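Local coordinates for peroxisomal acyl-CoA oxidase 1A (Solanum lycopersicum, PDB 2FON), which probably catalyses the FAD-dependent desaturation of acyl-CoA esters that opens peroxisomal beta-oxidation, passing the electrons on to molecular oxygen, at residues 310-315 with 362-367; 552-557 with 573-578; 37-42 with 46-51. All coordinates share one frame; numbering follows the deposited sequence.

Contact 1. Residues 310-315 with 362-367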
ATOM      1  N   ASP B 310     -10.438  -8.148 -14.049  1.00 63.86           N
ATOM      2  CA  ASP B 310     -10.638  -7.311 -12.894  1.00 65.51           C
ATOM      3  C   ASP B 310      -9.418  -6.418 -12.534  1.00 65.76           C
ATOM      4  O   ASP B 310      -9.581  -5.346 -11.978  1.00 66.61           O
ATOM      5  CB  ASP B 310     -11.180  -8.116 -11.716  1.00 65.48           C
ATOM      6  CG  ASP B 310     -12.662  -8.587 -11.937  1.00 71.98           C
ATOM      7  OD1 ASP B 310     -13.309  -8.263 -13.016  1.00 72.59           O
ATOM      8  OD2 ASP B 310     -13.174  -9.325 -11.020  1.00 77.06           O
ATOM      9  N   ALA B 311      -8.196  -6.808 -12.885  1.00 66.31           N
ATOM     10  CA  ALA B 311      -7.054  -5.927 -12.604  1.00 66.31           C
ATOM     11  C   ALA B 311      -7.151  -4.673 -13.424  1.00 66.68           C
ATOM     12  O   ALA B 311      -7.034  -3.591 -12.904  1.00 67.90           O
ATOM     13  CB  ALA B 311      -5.756  -6.611 -12.831  1.00 66.19           C
ATOM     14  N   SER B 312      -7.420  -4.811 -14.701  1.00 66.79           N
ATOM     15  CA  SER B 312      -7.643  -3.660 -15.485  1.00 67.58           C
ATOM     16  C   SER B 312      -8.837  -2.897 -14.937  1.00 68.24           C
ATOM     17  O   SER B 312      -8.878  -1.673 -15.039  1.00 68.64           O
ATOM     18  CB  SER B 312      -7.830  -4.030 -16.978  1.00 68.25           C
ATOM     19  OG  SER B 312      -9.137  -4.433 -17.305  1.00 67.82           O
ATOM     20  N   LEU B 313      -9.804  -3.575 -14.334  1.00 67.99           N
ATOM     21  CA  LEU B 313     -10.932  -2.804 -13.861  1.00 68.75           C
ATOM     22  C   LEU B 313     -10.519  -1.919 -12.661  1.00 69.17           C
ATOM     23  O   LEU B 313     -10.549  -0.701 -12.764  1.00 70.72           O
ATOM     24  CB  LEU B 313     -12.180  -3.676 -13.644  1.00 68.55           C
ATOM     25  CG  LEU B 313     -13.356  -3.069 -12.873  1.00 68.73           C
ATOM     26  CD1 LEU B 313     -14.158  -2.170 -13.739  1.00 65.98           C
ATOM     27  CD2 LEU B 313     -14.255  -4.144 -12.160  1.00 68.68           C
ATOM     28  N   ALA B 314     -10.084  -2.492 -11.551  1.00 69.22           N
ATOM     29  CA  ALA B 314      -9.501  -1.675 -10.460  1.00 69.36           C
ATOM     30  C   ALA B 314      -8.398  -0.624 -10.923  1.00 69.09           C
ATOM     31  O   ALA B 314      -8.446   0.529 -10.549  1.00 69.57           O
ATOM     32  CB  ALA B 314      -8.974  -2.592  -9.334  1.00 68.38           C
ATOM     33  N   MET B 315      -7.414  -0.991 -11.728  1.00 67.53           N
ATOM     34  CA  MET B 315      -6.450   0.001 -12.086  1.00 67.43           C
ATOM     35  C   MET B 315      -7.171   1.196 -12.765  1.00 68.67           C
ATOM     36  O   MET B 315      -6.905   2.370 -12.451  1.00 69.29           O
ATOM     37  CB  MET B 315      -5.414  -0.610 -13.010  1.00 67.69           C
ATOM     38  CG  MET B 315      -4.335   0.312 -13.485  1.00 67.86           C
ATOM     39  SD  MET B 315      -3.190   0.553 -12.116  1.00 77.01           S
ATOM     40  CE  MET B 315      -1.942  -0.710 -12.382  1.00 74.23           C
ATOM     41  N   ALA B 362      -2.700  -1.429 -21.075  1.00 64.09           N
ATOM     42  CA  ALA B 362      -1.920  -2.652 -21.346  1.00 63.42           C
ATOM     43  C   ALA B 362      -2.616  -3.889 -20.805  1.00 63.07           C
ATOM     44  O   ALA B 362      -2.856  -4.825 -21.569  1.00 64.04           O
ATOM     45  CB  ALA B 362      -0.470  -2.559 -20.853  1.00 62.48           C
ATOM     46  N   PHE B 363      -2.950  -3.892 -19.507  1.00 61.94           N
ATOM     47  CA  PHE B 363      -3.670  -5.008 -18.867  1.00 59.84           C
ATOM     48  C   PHE B 363      -5.052  -5.175 -19.497  1.00 59.62           C
ATOM     49  O   PHE B 363      -5.539  -6.277 -19.632  1.00 59.18           O
ATOM     50  CB  PHE B 363      -3.808  -4.812 -17.341  1.00 59.83           C
ATOM     51  CG  PHE B 363      -2.474  -4.650 -16.593  1.00 58.65           C
ATOM     52  CD1 PHE B 363      -2.466  -4.269 -15.255  1.00 58.11           C
ATOM     53  CD2 PHE B 363      -1.263  -4.886 -17.214  1.00 54.98           C
ATOM     54  CE1 PHE B 363      -1.239  -4.103 -14.565  1.00 58.41           C
ATOM     55  CE2 PHE B 363      -0.057  -4.754 -16.560  1.00 53.86           C
ATOM     56  CZ  PHE B 363      -0.032  -4.347 -15.240  1.00 59.01           C
ATOM     57  N   ARG B 364      -5.679  -4.104 -19.959  1.00 59.80           N
ATOM     58  CA  ARG B 364      -6.908  -4.344 -20.739  1.00 60.61           C
ATOM     59  C   ARG B 364      -6.720  -5.263 -21.934  1.00 61.26           C
ATOM     60  O   ARG B 364      -7.589  -6.082 -22.226  1.00 61.79           O
ATOM     61  CB  ARG B 364      -7.594  -3.085 -21.232  1.00 59.63           C
ATOM     62  CG  ARG B 364      -9.020  -3.394 -21.567  1.00 57.29           C
ATOM     63  CD  ARG B 364      -9.763  -3.821 -20.385  1.00 57.05           C
ATOM     64  NE  ARG B 364     -11.195  -3.828 -20.630  1.00 62.57           N
ATOM     65  CZ  ARG B 364     -12.123  -3.571 -19.704  1.00 63.59           C
ATOM     66  NH1 ARG B 364     -11.763  -3.245 -18.472  1.00 65.22           N
ATOM     67  NH2 ARG B 364     -13.422  -3.592 -20.018  1.00 64.25           N
ATOM     68  N   PHE B 365      -5.576  -5.122 -22.606  1.00 61.92           N
ATOM     69  CA  PHE B 365      -5.331  -5.797 -23.864  1.00 61.62           C
ATOM     70  C   PHE B 365      -4.762  -7.155 -23.652  1.00 61.45           C
ATOM     71  O   PHE B 365      -5.129  -8.101 -24.347  1.00 61.60           O
ATOM     72  CB  PHE B 365      -4.459  -4.935 -24.755  1.00 61.71           C
ATOM     73  CG  PHE B 365      -5.117  -3.604 -25.130  1.00 61.92           C
ATOM     74  CD1 PHE B 365      -4.339  -2.445 -25.334  1.00 61.22           C
ATOM     75  CD2 PHE B 365      -6.498  -3.520 -25.261  1.00 58.23           C
ATOM     76  CE1 PHE B 365      -4.918  -1.263 -25.678  1.00 59.71           C
ATOM     77  CE2 PHE B 365      -7.094  -2.333 -25.619  1.00 59.63           C
ATOM     78  CZ  PHE B 365      -6.311  -1.196 -25.846  1.00 60.17           C
ATOM     79  N   VAL B 366      -3.925  -7.293 -22.646  1.00 61.61           N
ATOM     80  CA  VAL B 366      -3.505  -8.633 -22.289  1.00 62.21           C
ATOM     81  C   VAL B 366      -4.734  -9.369 -21.788  1.00 62.60           C
ATOM     82  O   VAL B 366      -4.918 -10.537 -22.070  1.00 63.73           O
ATOM     83  CB  VAL B 366      -2.253  -8.665 -21.361  1.00 62.17           C
ATOM     84  CG1 VAL B 366      -2.599  -8.507 -19.910  1.00 62.97           C
ATOM     85  CG2 VAL B 366      -1.515  -9.951 -21.567  1.00 62.89           C
ATOM     86  N   GLY B 367      -5.650  -8.666 -21.158  1.00 62.95           N
ATOM     87  CA  GLY B 367      -6.962  -9.267 -20.926  1.00 64.80           C
ATOM     88  C   GLY B 367      -7.691  -9.847 -22.141  1.00 65.89           C
ATOM     89  O   GLY B 367      -8.245 -10.957 -22.059  1.00 67.45           O
TER

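Contact 2. Residues 552-557 with 573-578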
ATOM      1  N   SER B 552       4.514  -7.451 -25.637  1.00 67.47           N
ATOM      2  CA  SER B 552       4.371  -8.017 -26.968  1.00 67.14           C
ATOM      3  C   SER B 552       2.911  -8.165 -27.415  1.00 67.38           C
ATOM      4  O   SER B 552       2.643  -8.286 -28.623  1.00 67.12           O
ATOM      5  CB  SER B 552       5.075  -9.352 -27.064  1.00 66.37           C
ATOM      6  OG  SER B 552       4.214 -10.326 -26.555  1.00 67.11           O
ATOM      7  N   LYS B 553       1.983  -8.168 -26.454  1.00 67.26           N
ATOM      8  CA  LYS B 553       0.564  -8.319 -26.790  1.00 68.02           C
ATOM      9  C   LYS B 553      -0.047  -6.958 -27.091  1.00 68.59           C
ATOM     10  O   LYS B 553      -0.985  -6.806 -27.871  1.00 68.52           O
ATOM     11  CB  LYS B 553      -0.195  -9.023 -25.665  1.00 67.47           C
ATOM     12  CG  LYS B 553       0.289 -10.434 -25.438  1.00 68.69           C
ATOM     13  CD  LYS B 553       0.005 -11.284 -26.634  1.00 71.24           C
ATOM     14  CE  LYS B 553       0.800 -12.576 -26.673  1.00 73.96           C
ATOM     15  NZ  LYS B 553       0.768 -13.132 -28.134  1.00 76.45           N
ATOM     16  N   TYR B 554       0.515  -5.952 -26.449  1.00 69.55           N
ATOM     17  CA  TYR B 554       0.145  -4.593 -26.715  1.00 69.99           C
ATOM     18  C   TYR B 554       0.557  -4.271 -28.169  1.00 70.53           C
ATOM     19  O   TYR B 554      -0.198  -3.622 -28.931  1.00 70.82           O
ATOM     20  CB  TYR B 554       0.812  -3.667 -25.673  1.00 69.52           C
ATOM     21  CG  TYR B 554       0.092  -2.349 -25.510  1.00 70.37           C
ATOM     22  CD1 TYR B 554      -0.158  -1.795 -24.263  1.00 69.28           C
ATOM     23  CD2 TYR B 554      -0.355  -1.653 -26.638  1.00 72.67           C
ATOM     24  CE1 TYR B 554      -0.829  -0.556 -24.152  1.00 69.63           C
ATOM     25  CE2 TYR B 554      -1.010  -0.450 -26.534  1.00 71.87           C
ATOM     26  CZ  TYR B 554      -1.255   0.092 -25.313  1.00 69.56           C
ATOM     27  OH  TYR B 554      -1.918   1.283 -25.339  1.00 68.61           O
ATOM     28  N   ILE B 555       1.746  -4.736 -28.559  1.00 70.52           N
ATOM     29  CA  ILE B 555       2.212  -4.454 -29.895  1.00 70.22           C
ATOM     30  C   ILE B 555       1.330  -5.208 -30.873  1.00 70.56           C
ATOM     31  O   ILE B 555       1.015  -4.682 -31.949  1.00 71.76           O
ATOM     32  CB  ILE B 555       3.739  -4.784 -30.098  1.00 71.12           C
ATOM     33  CG1 ILE B 555       4.632  -3.911 -29.180  1.00 69.35           C
ATOM     34  CG2 ILE B 555       4.138  -4.661 -31.578  1.00 67.06           C
ATOM     35  CD1 ILE B 555       6.114  -4.302 -29.191  1.00 69.28           C
ATOM     36  N   GLU B 556       0.907  -6.412 -30.498  1.00 69.75           N
ATOM     37  CA  GLU B 556       0.121  -7.243 -31.399  1.00 70.32           C
ATOM     38  C   GLU B 556      -1.236  -6.612 -31.671  1.00 69.78           C
ATOM     39  O   GLU B 556      -1.759  -6.640 -32.800  1.00 68.47           O
ATOM     40  CB  GLU B 556      -0.057  -8.625 -30.813  1.00 70.03           C
ATOM     41  CG  GLU B 556       0.973  -9.630 -31.274  1.00 71.57           C
ATOM     42  CD  GLU B 556       0.618 -11.079 -30.882  1.00 73.51           C
ATOM     43  OE1 GLU B 556      -0.561 -11.381 -30.506  1.00 76.30           O
ATOM     44  OE2 GLU B 556       1.544 -11.925 -30.949  1.00 78.89           O
ATOM     45  N   LYS B 557      -1.786  -6.043 -30.593  1.00 70.33           N
ATOM     46  CA  LYS B 557      -3.032  -5.283 -30.590  1.00 70.22           C
ATOM     47  C   LYS B 557      -2.964  -4.074 -31.561  1.00 70.85           C
ATOM     48  O   LYS B 557      -3.911  -3.813 -32.327  1.00 70.29           O
ATOM     49  CB  LYS B 557      -3.296  -4.849 -29.169  1.00 69.62           C
ATOM     50  CG  LYS B 557      -4.519  -4.026 -28.957  1.00 70.76           C
ATOM     51  CD  LYS B 557      -5.734  -4.662 -29.578  1.00 71.42           C
ATOM     52  CE  LYS B 557      -6.908  -3.731 -29.470  1.00 70.41           C
ATOM     53  NZ  LYS B 557      -8.122  -4.541 -29.614  1.00 73.82           N
ATOM     54  N   VAL B 573       0.905   5.878 -28.090  1.00 68.55           N
ATOM     55  CA  VAL B 573       1.488   6.641 -27.027  1.00 67.90           C
ATOM     56  C   VAL B 573       1.453   5.797 -25.719  1.00 68.37           C
ATOM     57  O   VAL B 573       2.460   5.727 -24.963  1.00 68.12           O
ATOM     58  CB  VAL B 573       0.740   7.979 -26.858  1.00 67.97           C
ATOM     59  CG1 VAL B 573       1.048   8.595 -25.530  1.00 67.90           C
ATOM     60  CG2 VAL B 573       1.081   8.932 -27.938  1.00 65.28           C
ATOM     61  N   LEU B 574       0.313   5.137 -25.456  1.00 67.69           N
ATOM     62  CA  LEU B 574       0.191   4.362 -24.221  1.00 66.52           C
ATOM     63  C   LEU B 574       1.124   3.166 -24.225  1.00 66.16           C
ATOM     64  O   LEU B 574       1.708   2.801 -23.220  1.00 65.84           O
ATOM     65  CB  LEU B 574      -1.257   3.980 -23.936  1.00 66.37           C
ATOM     66  CG  LEU B 574      -2.074   5.161 -23.382  1.00 65.40           C
ATOM     67  CD1 LEU B 574      -3.557   4.835 -23.223  1.00 64.05           C
ATOM     68  CD2 LEU B 574      -1.483   5.666 -22.094  1.00 62.69           C
ATOM     69  N   CYS B 575       1.315   2.595 -25.391  1.00 66.95           N
ATOM     70  CA  CYS B 575       2.223   1.470 -25.522  1.00 66.76           C
ATOM     71  C   CYS B 575       3.636   1.818 -25.107  1.00 65.99           C
ATOM     72  O   CYS B 575       4.273   1.082 -24.341  1.00 65.11           O
ATOM     73  CB  CYS B 575       2.277   0.966 -26.954  1.00 66.48           C
ATOM     74  SG  CYS B 575       3.028  -0.627 -26.881  1.00 68.74           S
ATOM     75  N   GLY B 576       4.094   2.952 -25.633  1.00 65.35           N
ATOM     76  CA  GLY B 576       5.452   3.398 -25.479  1.00 65.20           C
ATOM     77  C   GLY B 576       5.698   3.651 -24.032  1.00 65.84           C
ATOM     78  O   GLY B 576       6.741   3.259 -23.494  1.00 66.25           O
ATOM     79  N   ILE B 577       4.700   4.252 -23.389  1.00 65.99           N
ATOM     80  CA  ILE B 577       4.855   4.682 -22.036  1.00 65.54           C
ATOM     81  C   ILE B 577       4.981   3.471 -21.191  1.00 65.80           C
ATOM     82  O   ILE B 577       5.819   3.402 -20.290  1.00 66.44           O
ATOM     83  CB  ILE B 577       3.689   5.529 -21.576  1.00 65.97           C
ATOM     84  CG1 ILE B 577       3.809   6.950 -22.132  1.00 63.00           C
ATOM     85  CG2 ILE B 577       3.612   5.568 -20.023  1.00 66.53           C
ATOM     86  CD1 ILE B 577       2.722   7.870 -21.611  1.00 59.32           C
ATOM     87  N   TYR B 578       4.157   2.481 -21.449  1.00 66.40           N
ATOM     88  CA  TYR B 578       4.223   1.333 -20.536  1.00 66.63           C
ATOM     89  C   TYR B 578       5.590   0.652 -20.660  1.00 66.66           C
ATOM     90  O   TYR B 578       6.230   0.329 -19.674  1.00 67.24           O
ATOM     91  CB  TYR B 578       3.081   0.373 -20.746  1.00 65.83           C
ATOM     92  CG  TYR B 578       3.230  -0.892 -19.967  1.00 66.06           C
ATOM     93  CD1 TYR B 578       2.718  -0.995 -18.673  1.00 63.70           C
ATOM     94  CD2 TYR B 578       3.829  -2.022 -20.542  1.00 65.46           C
ATOM     95  CE1 TYR B 578       2.831  -2.155 -17.974  1.00 64.65           C
ATOM     96  CE2 TYR B 578       3.951  -3.228 -19.827  1.00 63.27           C
ATOM     97  CZ  TYR B 578       3.467  -3.278 -18.542  1.00 65.57           C
ATOM     98  OH  TYR B 578       3.591  -4.443 -17.781  1.00 66.74           O
TER

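Contact 3. Residues 37-42 with 46-51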
ATOM      1  N   VAL B  37     -13.644  10.084 -28.361  1.00 69.52           N
ATOM      2  CA  VAL B  37     -13.839   9.384 -27.091  1.00 69.44           C
ATOM      3  C   VAL B  37     -14.852   8.252 -27.263  1.00 69.40           C
ATOM      4  O   VAL B  37     -14.703   7.180 -26.650  1.00 68.52           O
ATOM      5  CB  VAL B  37     -14.248  10.334 -25.926  1.00 69.37           C
ATOM      6  CG1 VAL B  37     -13.195  11.447 -25.735  1.00 70.58           C
ATOM      7  CG2 VAL B  37     -15.620  10.936 -26.171  1.00 70.12           C
ATOM      8  N   ASP B  38     -15.852   8.481 -28.125  1.00 69.21           N
ATOM      9  CA  ASP B  38     -16.913   7.490 -28.347  1.00 69.08           C
ATOM     10  C   ASP B  38     -16.308   6.195 -28.869  1.00 67.98           C
ATOM     11  O   ASP B  38     -16.691   5.093 -28.439  1.00 68.69           O
ATOM     12  CB  ASP B  38     -18.019   8.032 -29.261  1.00 69.44           C
ATOM     13  CG  ASP B  38     -18.775   9.251 -28.626  1.00 73.88           C
ATOM     14  OD1 ASP B  38     -18.776  10.365 -29.221  1.00 77.72           O
ATOM     15  OD2 ASP B  38     -19.364   9.109 -27.522  1.00 77.35           O
ATOM     16  N   GLU B  39     -15.325   6.303 -29.754  1.00 66.02           N
ATOM     17  CA  GLU B  39     -14.641   5.095 -30.178  1.00 64.46           C
ATOM     18  C   GLU B  39     -13.698   4.542 -29.105  1.00 62.16           C
ATOM     19  O   GLU B  39     -13.608   3.334 -28.953  1.00 61.49           O
ATOM     20  CB  GLU B  39     -13.929   5.276 -31.525  1.00 65.33           C
ATOM     21  CG  GLU B  39     -14.896   5.346 -32.689  1.00 68.38           C
ATOM     22  CD  GLU B  39     -15.636   4.032 -32.990  1.00 72.95           C
ATOM     23  OE1 GLU B  39     -15.044   2.916 -32.799  1.00 72.14           O
ATOM     24  OE2 GLU B  39     -16.813   4.143 -33.449  1.00 73.75           O
ATOM     25  N   MET B  40     -13.013   5.401 -28.352  1.00 59.83           N
ATOM     26  CA  MET B  40     -12.190   4.877 -27.267  1.00 58.22           C
ATOM     27  C   MET B  40     -13.003   4.063 -26.264  1.00 56.65           C
ATOM     28  O   MET B  40     -12.589   2.977 -25.849  1.00 56.31           O
ATOM     29  CB  MET B  40     -11.399   5.936 -26.556  1.00 58.37           C
ATOM     30  CG  MET B  40     -10.252   5.295 -25.759  1.00 58.23           C
ATOM     31  SD  MET B  40      -8.873   4.726 -26.758  1.00 60.47           S
ATOM     32  CE  MET B  40      -8.156   6.271 -27.226  1.00 58.70           C
ATOM     33  N   LYS B  41     -14.176   4.573 -25.939  1.00 54.16           N
ATOM     34  CA  LYS B  41     -15.095   3.858 -25.165  1.00 53.03           C
ATOM     35  C   LYS B  41     -15.197   2.451 -25.725  1.00 54.90           C
ATOM     36  O   LYS B  41     -15.022   1.463 -24.969  1.00 56.69           O
ATOM     37  CB  LYS B  41     -16.430   4.565 -25.153  1.00 52.07           C
ATOM     38  CG  LYS B  41     -16.384   6.014 -24.638  1.00 50.64           C
ATOM     39  CD  LYS B  41     -17.644   6.354 -23.860  1.00 51.49           C
ATOM     40  CE  LYS B  41     -17.620   7.737 -23.200  1.00 51.49           C
ATOM     41  NZ  LYS B  41     -18.995   8.089 -22.731  1.00 50.86           N
ATOM     42  N   ILE B  42     -15.448   2.320 -27.033  1.00 55.50           N
ATOM     43  CA  ILE B  42     -15.620   0.985 -27.629  1.00 54.59           C
ATOM     44  C   ILE B  42     -14.333   0.185 -27.471  1.00 53.95           C
ATOM     45  O   ILE B  42     -14.375  -0.983 -27.144  1.00 54.12           O
ATOM     46  CB  ILE B  42     -16.165   1.013 -29.124  1.00 54.45           C
ATOM     47  CG1 ILE B  42     -17.676   1.188 -29.152  1.00 56.79           C
ATOM     48  CG2 ILE B  42     -15.981  -0.290 -29.835  1.00 52.33           C
ATOM     49  CD1 ILE B  42     -18.166   2.471 -29.850  1.00 59.59           C
ATOM     50  N   GLY B  46     -14.117  -3.399 -25.413  1.00 59.14           N
ATOM     51  CA  GLY B  46     -13.750  -4.620 -26.166  1.00 60.14           C
ATOM     52  C   GLY B  46     -14.467  -4.899 -27.524  1.00 61.69           C
ATOM     53  O   GLY B  46     -13.860  -5.493 -28.432  1.00 61.84           O
ATOM     54  N   SER B  47     -15.740  -4.465 -27.652  1.00 61.96           N
ATOM     55  CA  SER B  47     -16.628  -4.638 -28.818  1.00 60.99           C
ATOM     56  C   SER B  47     -17.829  -3.724 -28.609  1.00 61.85           C
ATOM     57  O   SER B  47     -17.978  -3.134 -27.522  1.00 61.67           O
ATOM     58  CB  SER B  47     -17.123  -6.086 -28.943  1.00 60.98           C
ATOM     59  OG  SER B  47     -18.361  -6.333 -28.243  1.00 59.16           O
ATOM     60  N   ARG B  48     -18.688  -3.616 -29.639  1.00 62.80           N
ATOM     61  CA  ARG B  48     -19.891  -2.744 -29.619  1.00 63.51           C
ATOM     62  C   ARG B  48     -20.966  -3.409 -28.807  1.00 63.85           C
ATOM     63  O   ARG B  48     -21.757  -2.754 -28.126  1.00 63.65           O
ATOM     64  CB  ARG B  48     -20.455  -2.544 -31.004  1.00 62.98           C
ATOM     65  CG  ARG B  48     -19.525  -1.911 -31.935  1.00 65.62           C
ATOM     66  CD  ARG B  48     -19.827  -0.452 -31.979  1.00 69.03           C
ATOM     67  NE  ARG B  48     -19.353   0.196 -33.196  1.00 68.31           N
ATOM     68  CZ  ARG B  48     -19.631   1.460 -33.472  1.00 70.96           C
ATOM     69  NH1 ARG B  48     -20.373   2.163 -32.620  1.00 71.70           N
ATOM     70  NH2 ARG B  48     -19.190   2.023 -34.591  1.00 73.19           N
ATOM     71  N   HIS B  49     -21.004  -4.728 -28.936  1.00 64.45           N
ATOM     72  CA  HIS B  49     -21.846  -5.521 -28.122  1.00 65.66           C
ATOM     73  C   HIS B  49     -21.480  -5.244 -26.656  1.00 66.34           C
ATOM     74  O   HIS B  49     -22.346  -4.872 -25.875  1.00 66.60           O
ATOM     75  CB  HIS B  49     -21.710  -6.992 -28.484  1.00 65.55           C
ATOM     76  CG  HIS B  49     -22.711  -7.859 -27.794  1.00 68.12           C
ATOM     77  ND1 HIS B  49     -22.407  -8.610 -26.672  1.00 71.17           N
ATOM     78  CD2 HIS B  49     -24.030  -8.056 -28.029  1.00 69.36           C
ATOM     79  CE1 HIS B  49     -23.486  -9.256 -26.267  1.00 70.15           C
ATOM     80  NE2 HIS B  49     -24.486  -8.928 -27.067  1.00 70.06           N
ATOM     81  N   ASP B  50     -20.199  -5.352 -26.306  1.00 66.87           N
ATOM     82  CA  ASP B  50     -19.783  -5.237 -24.907  1.00 67.59           C
ATOM     83  C   ASP B  50     -20.167  -3.885 -24.328  1.00 67.13           C
ATOM     84  O   ASP B  50     -20.711  -3.770 -23.208  1.00 66.50           O
ATOM     85  CB  ASP B  50     -18.267  -5.420 -24.766  1.00 68.19           C
ATOM     86  CG  ASP B  50     -17.803  -6.872 -25.008  1.00 71.73           C
ATOM     87  OD1 ASP B  50     -16.857  -7.043 -25.822  1.00 73.49           O
ATOM     88  OD2 ASP B  50     -18.338  -7.833 -24.369  1.00 73.72           O
ATOM     89  N   PHE B  51     -19.862  -2.861 -25.109  1.00 66.75           N
ATOM     90  CA  PHE B  51     -20.120  -1.506 -24.687  1.00 66.44           C
ATOM     91  C   PHE B  51     -21.608  -1.222 -24.486  1.00 67.18           C
ATOM     92  O   PHE B  51     -21.978  -0.640 -23.462  1.00 68.05           O
ATOM     93  CB  PHE B  51     -19.567  -0.517 -25.696  1.00 66.09           C
ATOM     94  CG  PHE B  51     -19.883   0.885 -25.356  1.00 62.95           C
ATOM     95  CD1 PHE B  51     -19.253   1.484 -24.288  1.00 55.93           C
ATOM     96  CD2 PHE B  51     -20.863   1.588 -26.091  1.00 59.88           C
ATOM     97  CE1 PHE B  51     -19.561   2.773 -23.958  1.00 59.61           C
ATOM     98  CE2 PHE B  51     -21.210   2.884 -25.777  1.00 57.64           C
ATOM     99  CZ  PHE B  51     -20.566   3.495 -24.719  1.00 62.86           C
TER

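Contact 1. Residues 310-315 with 362-367
Close to where S312 faces R364, their CA atoms 5.3 Å apart, residues 310-315 and 362-367 run as two nearly antiparallel helical turns. The angle between their directions is 160° and their axes approach to 8.4 Å, a narrow gap in keeping with the small serine at the nearest point. The CB of S312 lies against the opposite backbone, 3.9 Å from F363 C, and also beside the CB of F363. Its hydroxyl sits between its own backbone N and carbonyl carbon, from where it bonds back to A309 O one turn earlier. As the donor there, OG is able to accept from the other helix: R364 NH1 gives it a hydrogen bond of 3.1 Å with an N-H...O angle of 141°. The bond is bent, and OG lies at the guanidinium edge, tilted from its plane. A bend of the R364 chain at chi2 (63°) brings CD and NH1 alongside S312 OG. The same guanidinium group makes a cation-pi contact with W44, so this arginine ties the pair of helices to helix 37-45. One turn along from the serine, the chain of M315, bent at chi2 and chi3, brings its methyl CE obliquely to F363 CE1 at 4.1 Å. The contact thus has a polar part around the serine and an apolar part around the methionine. It joins helices 297-328 and 347-380 of the helical C-alpha1 region, and the side chain of M315 is about 11 Å from that of R352, an FAD-binding residue. Helix 389-417 closes the apolar part, with T407 against M315 and T403 and A406 against F363. Y436 of helix 429-436 packs on A311 and A314, while helix 535-558 lies against A362 and F365.

Contact 2. Residues 552-557 with 573-578
Y554 lays one face of its ring against C575, whose sulfur and CB both sit over that face. The SG is 3.9 Å from the ring centroid and 28° off the ring normal, a sulfur-aromatic contact displaced toward CD2; the CB makes a CH-pi contact at the same distance from the centroid. Two torsions create this overlap. Chi1 turns the Y554 ring away from its own N and across to the other helix, and C575 likewise holds SG anti to N (chi1 -165°), which places the sulfur over the CG-CD2 side of the same face. There I555 adds its CG1, 4.3 Å from SG. At the far end of the ring, the phenol oxygen passes beside L574 CB and gives a weak hydrogen bond to L571 O. The two helical turns are almost antiparallel (167°), with axes 10.3 Å apart, a separation bridged largely by the Y554 side chain. F365 of helix 347-380 directs a ring edge at the other face of Y554, so the tyrosine lies between a thiol and a second aromatic ring. Chemically, the contact is held by dispersion and polarisable groups in a buried setting, while the hydroxyl, the one polar part of the tyrosine side chain, is directed at a backbone carbonyl of helix 567-585.

Contact 3. Residues 37-42 with 46-51
The carboxylate of E39 reaches R48 because the glutamate chain bends at chi2 (-68°), while R48, itself bent at chi2, leans back from the second helix across I42. OE2 of E39 comes to 3.4 Å from NH2 of R48, and the two flat groups stand 82° apart. I42 lies along the R48 chain, its CD1 3.6 Å from R48 NH1, and its CG1 is 4.3 Å from F51 CB. F51 holds its ring anti to the backbone nitrogen, which brings CE1 to 3.8 Å from the CB of K41; K41 NZ is hydrogen-bonded to N627 OD1. The backbone turns sharply here: G46 N bonds I42 O at 3.0 Å, a last helical turn, and G46 then leaves helical angles with a positive phi (106°) suited to glycine. S47 follows as N-cap of helix 48-62, its OG accepting from D50 N at 2.8 Å. With OE2 well out of the guanidinium plane and no N-H aimed at it, the ion pair rests on charge alone; it combines with the apolar contacts of I42 and F51 and the S47 cap at the turn between the two helices.

Along the chain contact 3 comes first, then contact 1, then contact 2, each closed before the next opens; they fall in the N-terminal, C-alpha1 and C-terminal regions respectively. Contacts 1 and 2 have centres 13 Å apart and touch directly, since A362 CB lies 3.5 Å from Y554 CD1; helix 347-380 packs against 297-328 in contact 1 and against both helices of contact 2. Contacts 1 and 2 pair antiparallel helices, while contact 3 is the surface turn joining helices 37-45 and 48-62, its centre 15 Å from contact 1 and 19 Å from contact 2. Helix 37-45 meets helix 347-380 through W44 and helix 567-585 through E39 and M40, consistent with N-terminal and C-terminal helices meeting the C-alpha1 helices.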